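Local coordinates for protein VP5 (Halorubrum pleomorphic virus 6, PDB 6QGL) that serves as a viral envelope protein and probably drives fusion of the virus membrane with that of its haloarchaeal host, at residues 48-53 with 146-151; 52-57 with 131-136. One frame throughout, in Å; residues are numbered along the deposited sequence.

Contact 1: residues 48-53 with 146-151; sequences NQLSDS and SYITDF
Leu50 and Ile148 mark the closest approach of the two backbones, their CA atoms standing 7.5 Å apart where the regular helix 43-66 passes the short helix 145-148. This is helix-helix packing in the N-terminal family region of the envelope protein, between a long helix and a short, weakly bonded one that sets two consecutive side chains, Tyr147 and Ile148, against one leucine. Across it run van der Waals contacts, with no hydrogen bond between the segments. Leu50 is met on two fronts. Its CB lies at the edge of the Tyr147 ring, near the ring plane, 4.1 Å from CE2, while CD1 of Leu50 comes close to CD2 of the same ring. From the other front Ile148 sends in its CD1, 4.0 Å from Leu50 CB, the two side chains crossing at about a right angle. With CG1 of Ile148 anti to the backbone N (chi1 -163°), this branch brings CD1 nearer to the long helix than the direction of CB alone would suggest. Val137 of helix 97-140 touches both Leu50 and Ile148. The Tyr147 ring reaches onward until its OH sits 3.5 Å from Ser51 CB, and a weak hydrogen bond joins that hydroxyl to Arg47 O. Ser51 turns its own OG to a different partner, the carboxylate of Asp222. Two residues on, Ser53 OG donates back one turn to Gln49 O over 3.2 Å, on the opposite face of the carbonyl plane from Ser53 N.

Contact 2: residues 52-57 with 131-136; sequences DSVVKR and EAMTQT
Met133 faces Ser53 across two regular helical segments that run antiparallel, with 9.0 Å between their CA atoms at the nearest pair. The gap is bridged by one long side chain from 131-136, which meets two neighbouring residues of 52-57. Met133 leaves its helix with CG anti to the carbonyl carbon, stays extended through chi2, and then bends at the sulfur (chi3 -78°). The bend divides the work between its last two atoms: SD lies 4.0 Å from Ser53 CB, while CE comes within 3.9 Å of Val54 CG2. The Val54 branch that is met is CG2, the one beside the backbone N, and its side chain and that of Met133 meet at an oblique angle. The general lesson is that of an antiparallel helix pair, here helix 43-66 beside the much longer helix 97-140: one long, unbranched side chain can span such a separation of the backbones and end against two residues of the facing helix, Ser53 and Val54. Tyr226 of strand 224-226 touches both Val54 and Met133, so the pair is also packed against a strand. Further along helix 43-66, Arg57 forms a salt bridge through NE with Glu129 of the longer helix, joining the same two elements by charge. On helix 97-140 itself, Thr136 folds its hydroxyl back onto the preceding turn, with OG1 donating to Ala132 O over 3.1 Å. The donor is tilted 24° from that carbonyl plane, and Thr136 N approaches the same oxygen from the opposite face.

Both contacts are buried and start from helix 43-66, with Asp52 and Ser53 common to the two segments on it. What differs is the partner: contact 1 meets the short helix 145-148, contact 2 the long helix 97-140 that precedes it in the chain. Their centres lie about 6 Å apart, and they merge into one apolar patch, with Met133 touching both Leu50 and Ile148; Leu50 CD2 is 3.8 Å from Met133 CB. Contact 1 buries more surface and brings in an aromatic edge and a phenol oxygen, whereas contact 2 is narrower and depends on a thioether. Each has a polar link leading outside its segments, Ser51 to Asp222 and Arg57 to Glu129.

Contact 1: residues 48-53 with 146-151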
loop_
_atom_site.group_PDB
_atom_site.type_symbol
_atom_site.label_atom_id
_atom_site.label_comp_id
_atom_site.label_asym_id
_atom_site.label_seq_id
_atom_site.Cartn_x
_atom_site.Cartn_y
_atom_site.Cartn_z
ATOM N N ASN A 48 20.218 5.622 12.874
ATOM C CA ASN A 48 20.005 4.966 11.580
ATOM C C ASN A 48 18.901 3.919 11.669
ATOM O O ASN A 48 18.046 3.877 10.786
ATOM C CB ASN A 48 21.299 4.352 11.037
ATOM C CG ASN A 48 22.304 5.364 10.541
ATOM O OD1 ASN A 48 21.957 6.411 9.977
ATOM N ND2 ASN A 48 23.582 5.063 10.725
ATOM N N GLN A 49 18.898 3.110 12.751
ATOM C CA GLN A 49 17.891 2.075 12.991
ATOM C C GLN A 49 16.504 2.667 13.231
ATOM O O GLN A 49 15.522 2.098 12.748
ATOM C CB GLN A 49 18.308 1.127 14.124
ATOM C CG GLN A 49 19.460 0.201 13.722
ATOM C CD GLN A 49 19.845 -0.848 14.741
ATOM O OE1 GLN A 49 19.236 -1.001 15.807
ATOM N NE2 GLN A 49 20.873 -1.618 14.415
ATOM N N LEU A 50 16.420 3.822 13.932
ATOM C CA LEU A 50 15.140 4.500 14.177
ATOM C C LEU A 50 14.588 5.096 12.887
ATOM O O LEU A 50 13.389 4.979 12.632
ATOM C CB LEU A 50 15.248 5.595 15.247
ATOM C CG LEU A 50 15.591 5.170 16.670
ATOM C CD1 LEU A 50 15.976 6.366 17.486
ATOM C CD2 LEU A 50 14.455 4.407 17.329
ATOM N N SER A 51 15.466 5.721 12.069
ATOM C CA SER A 51 15.112 6.313 10.776
ATOM C C SER A 51 14.579 5.234 9.835
ATOM O O SER A 51 13.555 5.454 9.187
ATOM C CB SER A 51 16.315 7.019 10.157
ATOM O OG SER A 51 16.008 7.543 8.875
ATOM N N ASP A 52 15.244 4.057 9.808
ATOM C CA ASP A 52 14.859 2.903 8.994
ATOM C C ASP A 52 13.494 2.353 9.378
ATOM O O ASP A 52 12.728 1.987 8.489
ATOM C CB ASP A 52 15.925 1.799 9.067
ATOM C CG ASP A 52 17.228 2.134 8.365
ATOM O OD1 ASP A 52 17.237 3.077 7.541
ATOM O OD2 ASP A 52 18.240 1.458 8.643
ATOM N N SER A 53 13.185 2.314 10.693
ATOM C CA SER A 53 11.901 1.842 11.214
ATOM C C SER A 53 10.762 2.768 10.793
ATOM O O SER A 53 9.696 2.280 10.414
ATOM C CB SER A 53 11.943 1.711 12.732
ATOM O OG SER A 53 12.745 0.609 13.119
ATOM N N SER A 146 14.274 15.027 20.486
ATOM C CA SER A 146 14.078 15.867 19.301
ATOM C C SER A 146 14.319 15.078 18.008
ATOM O O SER A 146 13.846 15.489 16.948
ATOM C CB SER A 146 14.997 17.083 19.353
ATOM O OG SER A 146 16.363 16.704 19.335
ATOM N N TYR A 147 15.040 13.946 18.097
ATOM C CA TYR A 147 15.305 13.104 16.939
ATOM C C TYR A 147 14.094 12.245 16.549
ATOM O O TYR A 147 13.805 12.115 15.356
ATOM C CB TYR A 147 16.555 12.219 17.144
ATOM C CG TYR A 147 16.898 11.422 15.903
ATOM C CD1 TYR A 147 17.631 11.993 14.865
ATOM C CD2 TYR A 147 16.406 10.131 15.720
ATOM C CE1 TYR A 147 17.888 11.291 13.690
ATOM C CE2 TYR A 147 16.653 9.422 14.547
ATOM C CZ TYR A 147 17.404 10.002 13.539
ATOM O OH TYR A 147 17.674 9.304 12.390
ATOM N N ILE A 148 13.423 11.630 17.546
ATOM C CA ILE A 148 12.315 10.691 17.351
ATOM C C ILE A 148 10.910 11.334 17.494
ATOM O O ILE A 148 9.964 10.851 16.868
ATOM C CB ILE A 148 12.518 9.453 18.284
ATOM C CG1 ILE A 148 11.655 8.241 17.851
ATOM C CG2 ILE A 148 12.333 9.781 19.774
ATOM C CD1 ILE A 148 12.003 7.630 16.484
ATOM N N THR A 149 10.766 12.386 18.315
ATOM C CA THR A 149 9.479 13.065 18.479
ATOM C C THR A 149 9.641 14.545 18.156
ATOM O O THR A 149 9.989 15.338 19.034
ATOM C CB THR A 149 8.846 12.808 19.862
ATOM O OG1 THR A 149 9.725 13.268 20.887
ATOM C CG2 THR A 149 8.456 11.355 20.090
ATOM N N ASP A 150 9.436 14.906 16.879
ATOM C CA ASP A 150 9.512 16.294 16.421
ATOM C C ASP A 150 8.172 16.690 15.817
ATOM O O ASP A 150 7.807 16.215 14.739
ATOM C CB ASP A 150 10.672 16.520 15.428
ATOM C CG ASP A 150 10.844 17.955 14.939
ATOM O OD1 ASP A 150 10.084 18.843 15.397
ATOM O OD2 ASP A 150 11.739 18.190 14.104
ATOM N N PHE A 151 7.440 17.551 16.530
ATOM C CA PHE A 151 6.122 18.019 16.109
ATOM C C PHE A 151 6.170 19.481 15.669
ATOM O O PHE A 151 5.131 20.076 15.394
ATOM C CB PHE A 151 5.065 17.725 17.200
ATOM C CG PHE A 151 4.872 16.229 17.381
ATOM C CD1 PHE A 151 5.796 15.472 18.094
ATOM C CD2 PHE A 151 3.842 15.561 16.729
ATOM C CE1 PHE A 151 5.660 14.086 18.206
ATOM C CE2 PHE A 151 3.705 14.175 16.840
ATOM C CZ PHE A 151 4.623 13.447 17.567
#

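Contact 2: residues 52-57 with 131-136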
loop_
_atom_site.group_PDB
_atom_site.type_symbol
_atom_site.label_atom_id
_atom_site.label_comp_id
_atom_site.label_asym_id
_atom_site.label_seq_id
_atom_site.Cartn_x
_atom_site.Cartn_y
_atom_site.Cartn_z
ATOM N N ASP A 52 15.244 4.057 9.808
ATOM C CA ASP A 52 14.859 2.903 8.994
ATOM C C ASP A 52 13.494 2.353 9.378
ATOM O O ASP A 52 12.728 1.987 8.489
ATOM C CB ASP A 52 15.925 1.799 9.067
ATOM C CG ASP A 52 17.228 2.134 8.365
ATOM O OD1 ASP A 52 17.237 3.077 7.541
ATOM O OD2 ASP A 52 18.240 1.458 8.643
ATOM N N SER A 53 13.185 2.314 10.693
ATOM C CA SER A 53 11.901 1.842 11.214
ATOM C C SER A 53 10.762 2.768 10.793
ATOM O O SER A 53 9.696 2.280 10.414
ATOM C CB SER A 53 11.943 1.711 12.732
ATOM O OG SER A 53 12.745 0.609 13.119
ATOM N N VAL A 54 11.002 4.097 10.833
ATOM C CA VAL A 54 10.036 5.126 10.433
ATOM C C VAL A 54 9.745 4.994 8.927
ATOM O O VAL A 54 8.576 4.937 8.536
ATOM C CB VAL A 54 10.512 6.550 10.839
ATOM C CG1 VAL A 54 9.700 7.639 10.142
ATOM C CG2 VAL A 54 10.469 6.730 12.352
ATOM N N VAL A 55 10.811 4.899 8.101
ATOM C CA VAL A 55 10.718 4.736 6.647
ATOM C C VAL A 55 9.912 3.473 6.314
ATOM O O VAL A 55 8.969 3.558 5.524
ATOM C CB VAL A 55 12.113 4.787 5.958
ATOM C CG1 VAL A 55 12.043 4.339 4.500
ATOM C CG2 VAL A 55 12.714 6.185 6.050
ATOM N N LYS A 56 10.234 2.335 6.971
ATOM C CA LYS A 56 9.545 1.050 6.805
ATOM C C LYS A 56 8.061 1.162 7.185
ATOM O O LYS A 56 7.218 0.717 6.411
ATOM C CB LYS A 56 10.243 -0.056 7.618
ATOM C CG LYS A 56 9.759 -1.472 7.320
ATOM C CD LYS A 56 10.437 -2.500 8.225
ATOM C CE LYS A 56 9.990 -3.918 7.958
ATOM N NZ LYS A 56 8.622 -4.185 8.478
ATOM N N ARG A 57 7.749 1.778 8.351
ATOM C CA ARG A 57 6.373 1.976 8.824
ATOM C C ARG A 57 5.567 2.844 7.870
ATOM O O ARG A 57 4.441 2.478 7.542
ATOM C CB ARG A 57 6.337 2.566 10.250
ATOM C CG ARG A 57 4.927 2.757 10.850
ATOM C CD ARG A 57 4.173 1.458 11.120
ATOM N NE ARG A 57 4.889 0.604 12.067
ATOM C CZ ARG A 57 4.547 -0.643 12.372
ATOM N NH1 ARG A 57 3.483 -1.202 11.811
ATOM N NH2 ARG A 57 5.265 -1.340 13.241
ATOM N N GLU A 131 5.991 5.124 20.561
ATOM C CA GLU A 131 6.180 5.073 22.009
ATOM C C GLU A 131 7.348 4.157 22.379
ATOM O O GLU A 131 8.166 4.535 23.220
ATOM C CB GLU A 131 4.889 4.629 22.719
ATOM C CG GLU A 131 4.965 4.668 24.243
ATOM C CD GLU A 131 5.218 6.022 24.884
ATOM O OE1 GLU A 131 5.059 7.054 24.194
ATOM O OE2 GLU A 131 5.570 6.055 26.083
ATOM N N ALA A 132 7.435 2.972 21.736
ATOM C CA ALA A 132 8.514 2.005 21.969
ATOM C C ALA A 132 9.865 2.594 21.551
ATOM O O ALA A 132 10.863 2.375 22.241
ATOM C CB ALA A 132 8.243 0.712 21.216
ATOM N N MET A 133 9.882 3.367 20.442
ATOM C CA MET A 133 11.071 4.048 19.920
ATOM C C MET A 133 11.474 5.178 20.870
ATOM O O MET A 133 12.660 5.340 21.153
ATOM C CB MET A 133 10.823 4.582 18.500
ATOM C CG MET A 133 10.700 3.490 17.454
ATOM S SD MET A 133 10.874 4.080 15.750
ATOM C CE MET A 133 9.269 4.800 15.477
ATOM N N THR A 134 10.474 5.921 21.398
ATOM C CA THR A 134 10.660 7.010 22.362
ATOM C C THR A 134 11.282 6.458 23.648
ATOM O O THR A 134 12.266 7.021 24.131
ATOM C CB THR A 134 9.335 7.748 22.605
ATOM O OG1 THR A 134 8.848 8.242 21.359
ATOM C CG2 THR A 134 9.474 8.906 23.583
ATOM N N GLN A 135 10.742 5.333 24.168
ATOM C CA GLN A 135 11.249 4.672 25.374
ATOM C C GLN A 135 12.705 4.243 25.226
ATOM O O GLN A 135 13.465 4.365 26.185
ATOM C CB GLN A 135 10.364 3.484 25.784
ATOM C CG GLN A 135 9.047 3.885 26.461
ATOM C CD GLN A 135 9.201 4.622 27.781
ATOM O OE1 GLN A 135 10.138 4.403 28.560
ATOM N NE2 GLN A 135 8.265 5.515 28.068
ATOM N N THR A 136 13.094 3.776 24.015
ATOM C CA THR A 136 14.461 3.366 23.670
ATOM C C THR A 136 15.403 4.571 23.766
ATOM O O THR A 136 16.418 4.478 24.451
ATOM C CB THR A 136 14.485 2.649 22.307
ATOM O OG1 THR A 136 13.781 1.415 22.429
ATOM C CG2 THR A 136 15.890 2.359 21.814
#